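Local coordinates for CocE/NonD family hydrolase (Staphylococcus aureus subsp. aureus COL, PDB 3III), which is probably an alpha/beta-hydrolase of the CocE/NonD family, related to X-Pro dipeptidyl-peptidases and expected to cleave ester or amide bonds, its substrate unknown, at residues 191-196 with 293-298; 260-265 with 283-288. All coordinates share one frame; numbering follows the deposited sequence.

Interaction 1: residues 191-196 with 293-298; sequences PWEGLN and YVHGRK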
ATOM      1  N   PRO A 191       0.638  -9.723  -4.551  1.00  7.73           N
ATOM      2  CA  PRO A 191      -0.034  -8.599  -3.908  1.00  7.64           C
ATOM      3  C   PRO A 191       0.686  -7.315  -4.324  1.00  7.95           C
ATOM      4  O   PRO A 191       1.754  -6.965  -3.781  1.00  9.03           O
ATOM      5  CB  PRO A 191       0.150  -8.888  -2.426  1.00  8.75           C
ATOM      6  CG  PRO A 191       1.414  -9.722  -2.369  1.00  8.82           C
ATOM      7  CD  PRO A 191       1.335 -10.587  -3.561  1.00  7.16           C
ATOM      8  N   TRP A 192       0.145  -6.649  -5.337  1.00  8.60           N
ATOM      9  CA  TRP A 192       0.785  -5.510  -5.919  1.00  8.66           C
ATOM     10  C   TRP A 192       0.262  -4.243  -5.225  1.00 10.69           C
ATOM     11  O   TRP A 192      -0.694  -3.617  -5.683  1.00 10.66           O
ATOM     12  CB  TRP A 192       0.540  -5.465  -7.441  1.00  7.99           C
ATOM     13  CG  TRP A 192       1.522  -4.564  -8.127  1.00  8.48           C
ATOM     14  CD1 TRP A 192       1.493  -3.201  -8.182  1.00  7.10           C
ATOM     15  CD2 TRP A 192       2.694  -4.957  -8.873  1.00  8.62           C
ATOM     16  NE1 TRP A 192       2.536  -2.735  -8.944  1.00  7.23           N
ATOM     17  CE2 TRP A 192       3.303  -3.776  -9.353  1.00  9.75           C
ATOM     18  CE3 TRP A 192       3.275  -6.175  -9.175  1.00  8.18           C
ATOM     19  CZ2 TRP A 192       4.491  -3.778 -10.106  1.00 10.27           C
ATOM     20  CZ3 TRP A 192       4.445  -6.195  -9.910  1.00  9.36           C
ATOM     21  CH2 TRP A 192       5.067  -5.000 -10.359  1.00  8.85           C
ATOM     22  N   GLU A 193       0.940  -3.865  -4.137  1.00  9.61           N
ATOM     23  CA  GLU A 193       0.538  -2.725  -3.270  1.00  9.43           C
ATOM     24  C   GLU A 193      -0.747  -3.038  -2.485  1.00 10.25           C
ATOM     25  O   GLU A 193      -1.873  -2.744  -2.928  1.00 10.68           O
ATOM     26  CB  GLU A 193       0.403  -1.397  -4.013  1.00  9.99           C
ATOM     27  CG  GLU A 193       1.761  -0.927  -4.613  1.00  9.12           C
ATOM     28  CD  GLU A 193       1.875   0.557  -4.657  1.00 11.12           C
ATOM     29  OE1 GLU A 193       1.946   1.103  -5.789  1.00 11.48           O
ATOM     30  OE2 GLU A 193       1.891   1.145  -3.556  1.00 12.76           O
ATOM     31  N   GLY A 194      -0.556  -3.646  -1.316  1.00  9.40           N
ATOM     32  CA  GLY A 194      -1.666  -3.823  -0.389  1.00  9.67           C
ATOM     33  C   GLY A 194      -1.301  -3.809   1.082  1.00  9.01           C
ATOM     34  O   GLY A 194      -0.402  -4.520   1.519  1.00  8.55           O
ATOM     35  N   LEU A 195      -2.080  -3.039   1.847  1.00  8.39           N
ATOM     36  CA  LEU A 195      -1.994  -3.039   3.286  1.00  9.39           C
ATOM     37  C   LEU A 195      -2.470  -4.377   3.856  1.00  9.08           C
ATOM     38  O   LEU A 195      -3.044  -5.204   3.162  1.00  8.95           O
ATOM     39  CB  LEU A 195      -2.835  -1.888   3.877  1.00  8.96           C
ATOM     40  CG  LEU A 195      -4.357  -1.886   3.637  1.00 10.51           C
ATOM     41  CD1 LEU A 195      -5.100  -2.655   4.665  1.00  8.75           C
ATOM     42  CD2 LEU A 195      -4.851  -0.399   3.579  1.00  9.95           C
ATOM     43  N   ASN A 196      -2.217  -4.584   5.138  1.00  8.89           N
ATOM     44  CA  ASN A 196      -2.739  -5.748   5.818  1.00  8.86           C
ATOM     45  C   ASN A 196      -2.968  -5.596   7.336  1.00  8.38           C
ATOM     46  O   ASN A 196      -3.204  -6.564   8.013  1.00  8.02           O
ATOM     47  CB  ASN A 196      -1.867  -6.943   5.481  1.00  8.92           C
ATOM     48  CG  ASN A 196      -0.429  -6.658   5.662  1.00  8.31           C
ATOM     49  OD1 ASN A 196       0.005  -6.353   6.747  1.00 12.01           O
ATOM     50  ND2 ASN A 196       0.328  -6.684   4.557  1.00  7.72           N
ATOM     51  N   TYR A 293       9.595  -6.011  -5.141  1.00  9.37           N
ATOM     52  CA  TYR A 293       9.951  -4.970  -6.107  1.00  8.54           C
ATOM     53  C   TYR A 293       9.431  -3.634  -5.558  1.00  8.59           C
ATOM     54  O   TYR A 293       8.242  -3.532  -5.248  1.00  8.86           O
ATOM     55  CB  TYR A 293       9.273  -5.281  -7.423  1.00  8.62           C
ATOM     56  CG  TYR A 293       9.376  -4.217  -8.484  1.00  9.28           C
ATOM     57  CD1 TYR A 293      10.571  -3.941  -9.088  1.00 12.30           C
ATOM     58  CD2 TYR A 293       8.262  -3.469  -8.847  1.00 11.17           C
ATOM     59  CE1 TYR A 293      10.685  -2.912 -10.030  1.00 17.40           C
ATOM     60  CE2 TYR A 293       8.344  -2.480  -9.814  1.00 12.93           C
ATOM     61  CZ  TYR A 293       9.536  -2.205 -10.400  1.00 12.96           C
ATOM     62  OH  TYR A 293       9.608  -1.186 -11.299  1.00 20.10           O
ATOM     63  N   VAL A 294      10.308  -2.641  -5.433  1.00  8.97           N
ATOM     64  CA  VAL A 294       9.954  -1.305  -4.921  1.00  8.06           C
ATOM     65  C   VAL A 294      10.254  -0.227  -5.936  1.00  8.37           C
ATOM     66  O   VAL A 294      11.388  -0.079  -6.385  1.00  9.02           O
ATOM     67  CB  VAL A 294      10.623  -0.959  -3.599  1.00  9.44           C
ATOM     68  CG1 VAL A 294       9.942   0.258  -2.923  1.00  9.53           C
ATOM     69  CG2 VAL A 294      10.639  -2.177  -2.594  1.00  7.64           C
ATOM     70  N   HIS A 295       9.267   0.622  -6.185  1.00  9.19           N
ATOM     71  CA  HIS A 295       9.468   1.792  -7.044  1.00  8.48           C
ATOM     72  C   HIS A 295       8.939   3.056  -6.397  1.00 10.00           C
ATOM     73  O   HIS A 295       8.108   2.989  -5.462  1.00 10.68           O
ATOM     74  CB  HIS A 295       8.788   1.558  -8.386  1.00  8.42           C
ATOM     75  CG  HIS A 295       7.299   1.501  -8.317  1.00  7.77           C
ATOM     76  ND1 HIS A 295       6.531   2.646  -8.243  1.00  9.20           N
ATOM     77  CD2 HIS A 295       6.436   0.466  -8.300  1.00  9.32           C
ATOM     78  CE1 HIS A 295       5.255   2.305  -8.190  1.00 11.08           C
ATOM     79  NE2 HIS A 295       5.168   0.987  -8.204  1.00  8.81           N
ATOM     80  N   GLY A 296       9.403   4.197  -6.913  1.00  9.08           N
ATOM     81  CA  GLY A 296       8.957   5.514  -6.483  1.00  9.09           C
ATOM     82  C   GLY A 296       8.137   6.250  -7.567  1.00  9.32           C
ATOM     83  O   GLY A 296       8.199   7.479  -7.688  1.00  8.81           O
ATOM     84  N   ARG A 297       7.307   5.497  -8.260  1.00  8.89           N
ATOM     85  CA  ARG A 297       6.464   5.986  -9.355  1.00  8.72           C
ATOM     86  C   ARG A 297       4.978   5.795  -9.000  1.00  9.21           C
ATOM     87  O   ARG A 297       4.634   5.608  -7.832  1.00  7.79           O
ATOM     88  CB  ARG A 297       6.839   5.218 -10.629  1.00  8.95           C
ATOM     89  CG  ARG A 297       8.401   5.099 -10.905  1.00  8.49           C
ATOM     90  CD  ARG A 297       8.970   6.439 -11.120  1.00  9.42           C
ATOM     91  NE  ARG A 297      10.440   6.408 -11.144  1.00  7.95           N
ATOM     92  CZ  ARG A 297      11.207   6.375 -12.225  1.00 12.10           C
ATOM     93  NH1 ARG A 297      10.680   6.302 -13.442  1.00 13.54           N
ATOM     94  NH2 ARG A 297      12.540   6.358 -12.057  1.00 15.24           N
ATOM     95  N   LYS A 298       4.093   5.880  -9.996  1.00  8.55           N
ATOM     96  CA  LYS A 298       2.664   5.851  -9.750  1.00  9.54           C
ATOM     97  C   LYS A 298       2.116   4.395  -9.708  1.00  8.95           C
ATOM     98  O   LYS A 298       2.651   3.492 -10.350  1.00  9.42           O
ATOM     99  CB  LYS A 298       1.959   6.725 -10.817  1.00 10.28           C
ATOM    100  CG  LYS A 298       2.121   8.205 -10.653  1.00  9.70           C
ATOM    101  CD  LYS A 298       1.823   8.984 -11.961  1.00  8.20           C
ATOM    102  CE  LYS A 298       2.156  10.447 -11.883  1.00  9.01           C
ATOM    103  NZ  LYS A 298       1.450  11.288 -10.845  1.00  6.26           N
TER
HETATM  104  O   HOH W   1       2.498   0.079  -8.185  1.00  8.33           O
HETATM  105  O   HOH W   2       2.680   3.701  -6.215  1.00 10.57           O
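Trp192 brings CZ2 and CH2 of its six-membered ring obliquely to the CD2-CE2 bond of Tyr293, Trp192 CH2 lying 3.9 Å from Tyr293 CD2. The two rings are tilted by 41°, with centroids 5.9 Å apart. Strand 262-267 runs between the two segments' strands, and with CG anti to the backbone N (chi1 -162°) the indole reaches past Cys265; Asn308 and Gln312 of helix 306-319 also touch it. Beyond the rings, Glu193 and His295 meet through a water. Water 1 accepts from Trp192 NE1 at 2.9 Å, donates to Glu193 OE1 at 2.7 Å and pairs with His295 NE2 at 2.8 Å. Glu193 OE1 and His295 NE2 themselves stay 4.0 Å apart, with carboxylate and imidazole planes nearly perpendicular. The imidazole is gripped in its own plane at two edges, by water 1 and by Arg297 N, which donates to His295 ND1 at 3.0 Å; together these fix its rotation. A second water donates to Glu193 OE1 and to Arg297 O. Two waters thus serve OE1 of the buried carboxylate while the hydroxyl of Thr270 serves OE2, and the coupling of carboxylate to imidazole is indirect, through water 1.

Interaction 2: residues 260-265 with 283-288; sequences TPLLTC and KQAASE
The peptide group joining Thr260 to Pro261 is the flat unit of this contact, and Ser287 OG approaches its carbonyl oxygen from above the plane, 42° out of it, with a C=O...donor angle of 128°. Because the amide nitrogen belongs to a proline and carries no hydrogen, the carbonyl oxygen is its only atom for a conventional hydrogen bond; Ser287 OG donates to Thr260 O at 2.7 Å. This contact joins the start of strand 262-267 to the loop after helix 275-284, within the beta-alpha-beta unit that strand 290-295 completes in the alpha/beta-hydrolase sheet. The helix has ended by Ala285, and residues 285-288 carry the chain back to the sheet beside the start of strand 262-267, bringing the alpha carbons of Thr260 and Ser287 to 5.5 Å. Two residues further along, at Leu262, the touch is apolar. Leu262 points from the strand toward the returning loop and sets CD2 against the methyl of Ala285, CB, at 3.8 Å. The same leucine packs on Met189 and Pro191 of the neighbouring strand, on Trp176 of helix 170-179 and on Lys290, while its backbone bonds to Glu289 and Trp291 begin the pairing with strand 290-295. Lys290 NZ also bonds to Ala285 O. The serine oxygen has a weak second link to Ile258 O. The chi1 of Ser287, -56°, sets OG beside its own backbone N, and the carbon behind follows closely, Ser287 CB lying 3.3 Å from Thr260 O.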
ATOM      1  N   THR A 260       2.969 -19.313   0.676  1.00 11.16           N
ATOM      2  CA  THR A 260       2.837 -19.325  -0.803  1.00 10.61           C
ATOM      3  C   THR A 260       3.967 -18.526  -1.475  1.00  9.69           C
ATOM      4  O   THR A 260       4.324 -17.466  -1.016  1.00 10.11           O
ATOM      5  CB  THR A 260       1.455 -18.700  -1.190  1.00 11.37           C
ATOM      6  OG1 THR A 260       0.393 -19.450  -0.564  1.00 15.82           O
ATOM      7  CG2 THR A 260       1.222 -18.636  -2.694  1.00  9.27           C
ATOM      8  N   PRO A 261       4.538 -19.052  -2.577  1.00  8.42           N
ATOM      9  CA  PRO A 261       5.484 -18.260  -3.336  1.00  8.83           C
ATOM     10  C   PRO A 261       4.930 -16.869  -3.671  1.00  8.24           C
ATOM     11  O   PRO A 261       3.764 -16.725  -4.095  1.00  8.28           O
ATOM     12  CB  PRO A 261       5.670 -19.063  -4.618  1.00  9.79           C
ATOM     13  CG  PRO A 261       5.479 -20.500  -4.205  1.00  9.39           C
ATOM     14  CD  PRO A 261       4.383 -20.413  -3.126  1.00  7.92           C
ATOM     15  N   LEU A 262       5.765 -15.875  -3.496  1.00  6.86           N
ATOM     16  CA  LEU A 262       5.334 -14.491  -3.310  1.00  7.71           C
ATOM     17  C   LEU A 262       6.179 -13.478  -4.089  1.00  7.47           C
ATOM     18  O   LEU A 262       7.388 -13.486  -4.001  1.00  8.25           O
ATOM     19  CB  LEU A 262       5.438 -14.175  -1.787  1.00  6.44           C
ATOM     20  CG  LEU A 262       5.352 -12.718  -1.362  1.00  7.85           C
ATOM     21  CD1 LEU A 262       3.945 -12.186  -1.721  1.00  7.52           C
ATOM     22  CD2 LEU A 262       5.542 -12.564   0.154  1.00  7.80           C
ATOM     23  N   LEU A 263       5.504 -12.661  -4.890  1.00  8.50           N
ATOM     24  CA  LEU A 263       6.036 -11.479  -5.531  1.00  8.12           C
ATOM     25  C   LEU A 263       5.257 -10.262  -5.005  1.00  7.61           C
ATOM     26  O   LEU A 263       4.104 -10.066  -5.334  1.00  9.00           O
ATOM     27  CB  LEU A 263       5.952 -11.619  -7.069  1.00  7.24           C
ATOM     28  CG  LEU A 263       6.342 -10.371  -7.860  1.00  7.37           C
ATOM     29  CD1 LEU A 263       7.809  -9.917  -7.630  1.00  6.85           C
ATOM     30  CD2 LEU A 263       6.109 -10.533  -9.392  1.00  6.56           C
ATOM     31  N   THR A 264       5.897  -9.453  -4.153  1.00  8.26           N
ATOM     32  CA  THR A 264       5.314  -8.269  -3.590  1.00  6.34           C
ATOM     33  C   THR A 264       5.740  -7.045  -4.327  1.00  8.36           C
ATOM     34  O   THR A 264       6.941  -6.907  -4.671  1.00  8.43           O
ATOM     35  CB  THR A 264       5.786  -8.111  -2.130  1.00  7.43           C
ATOM     36  OG1 THR A 264       5.449  -9.316  -1.422  1.00  8.40           O
ATOM     37  CG2 THR A 264       5.130  -6.864  -1.453  1.00  5.68           C
ATOM     38  N   CYS A 265       4.813  -6.124  -4.577  1.00  7.22           N
ATOM     39  CA  CYS A 265       5.250  -4.769  -4.939  1.00  7.88           C
ATOM     40  C   CYS A 265       4.893  -3.851  -3.781  1.00  7.53           C
ATOM     41  O   CYS A 265       3.760  -3.896  -3.268  1.00  7.22           O
ATOM     42  CB  CYS A 265       4.618  -4.280  -6.241  1.00  8.22           C
ATOM     43  SG  CYS A 265       4.990  -2.558  -6.534  1.00 11.82           S
ATOM     44  N   LYS A 283       8.198  -8.927   4.563  1.00 10.50           N
ATOM     45  CA  LYS A 283       9.109  -9.227   5.668  1.00 10.08           C
ATOM     46  C   LYS A 283       8.637 -10.413   6.487  1.00 10.72           C
ATOM     47  O   LYS A 283       9.428 -11.255   6.804  1.00  9.07           O
ATOM     48  CB  LYS A 283       9.344  -8.037   6.617  1.00  9.57           C
ATOM     49  CG  LYS A 283      10.103  -6.864   6.036  1.00  9.83           C
ATOM     50  CD  LYS A 283      10.397  -5.778   7.070  1.00 11.48           C
ATOM     51  CE  LYS A 283       9.140  -5.186   7.697  1.00 11.69           C
ATOM     52  NZ  LYS A 283       9.344  -4.019   8.639  1.00  9.85           N
ATOM     53  N   GLN A 284       7.350 -10.426   6.842  1.00  9.80           N
ATOM     54  CA  GLN A 284       6.800 -11.374   7.802  1.00 11.17           C
ATOM     55  C   GLN A 284       6.346 -12.715   7.198  1.00 11.44           C
ATOM     56  O   GLN A 284       6.211 -13.710   7.915  1.00  9.81           O
ATOM     57  CB  GLN A 284       5.587 -10.767   8.503  1.00 11.30           C
ATOM     58  CG  GLN A 284       5.911  -9.712   9.584  1.00 12.55           C
ATOM     59  CD  GLN A 284       4.661  -9.212  10.247  1.00 13.21           C
ATOM     60  OE1 GLN A 284       3.780 -10.007  10.587  1.00  9.83           O
ATOM     61  NE2 GLN A 284       4.512  -7.878  10.336  1.00  8.65           N
ATOM     62  N   ALA A 285       6.009 -12.716   5.907  1.00  9.85           N
ATOM     63  CA  ALA A 285       5.604 -13.959   5.251  1.00  9.83           C
ATOM     64  C   ALA A 285       6.670 -15.057   5.535  1.00  9.95           C
ATOM     65  O   ALA A 285       7.894 -14.794   5.420  1.00 10.03           O
ATOM     66  CB  ALA A 285       5.401 -13.741   3.720  1.00  8.28           C
ATOM     67  N   ALA A 286       6.200 -16.272   5.816  1.00  9.56           N
ATOM     68  CA  ALA A 286       7.056 -17.431   6.041  1.00  9.88           C
ATOM     69  C   ALA A 286       7.501 -18.075   4.728  1.00  9.71           C
ATOM     70  O   ALA A 286       8.364 -18.919   4.717  1.00  8.74           O
ATOM     71  CB  ALA A 286       6.351 -18.482   6.971  1.00  8.68           C
ATOM     72  N   SER A 287       6.928 -17.636   3.618  1.00  9.16           N
ATOM     73  CA  SER A 287       7.241 -18.162   2.281  1.00  9.54           C
ATOM     74  C   SER A 287       8.741 -18.373   2.019  1.00 10.22           C
ATOM     75  O   SER A 287       9.512 -17.456   2.155  1.00 10.33           O
ATOM     76  CB  SER A 287       6.686 -17.182   1.252  1.00  9.57           C
ATOM     77  OG  SER A 287       5.293 -16.969   1.463  1.00  9.34           O
ATOM     78  N   GLU A 288       9.147 -19.582   1.629  1.00 10.86           N
ATOM     79  CA  GLU A 288      10.548 -19.843   1.349  1.00 11.16           C
ATOM     80  C   GLU A 288      10.995 -19.177   0.039  1.00 10.79           C
ATOM     81  O   GLU A 288      12.203 -18.972  -0.189  1.00 10.23           O
ATOM     82  CB  GLU A 288      10.766 -21.367   1.283  1.00 12.66           C
ATOM     83  CG  GLU A 288      10.807 -22.010   2.649  1.00 15.90           C
ATOM     84  CD  GLU A 288      10.787 -23.558   2.620  1.00 21.72           C
ATOM     85  OE1 GLU A 288      10.957 -24.183   1.542  1.00 24.63           O
ATOM     86  OE2 GLU A 288      10.593 -24.147   3.700  1.00 24.78           O
TER

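Overall arrangement
Strand 262-267 connects the two contacts, whose centres are 14 Å apart: interaction 2 sits at its beginning, interaction 1 beside its far end. It lies between strands 186-192 and 290-295, and probable hydrogen bonds tie it to both, Tyr293 N to Thr264 O at 2.8 Å and Glu193 N to Cys265 O at 3.0 Å. Trp192 CD2 also packs on Cys265 CB at 3.3 Å. Interaction 1 therefore occupies the C-terminal strand ends, where alpha/beta-hydrolases place their active sites; Glu193 also bonds by its backbone to Ser169, just after strand 162-168, and its side chain is about 9 Å from a bound palmitic acid. Interaction 2 lies at the opposite, N-terminal end of strand 262-267.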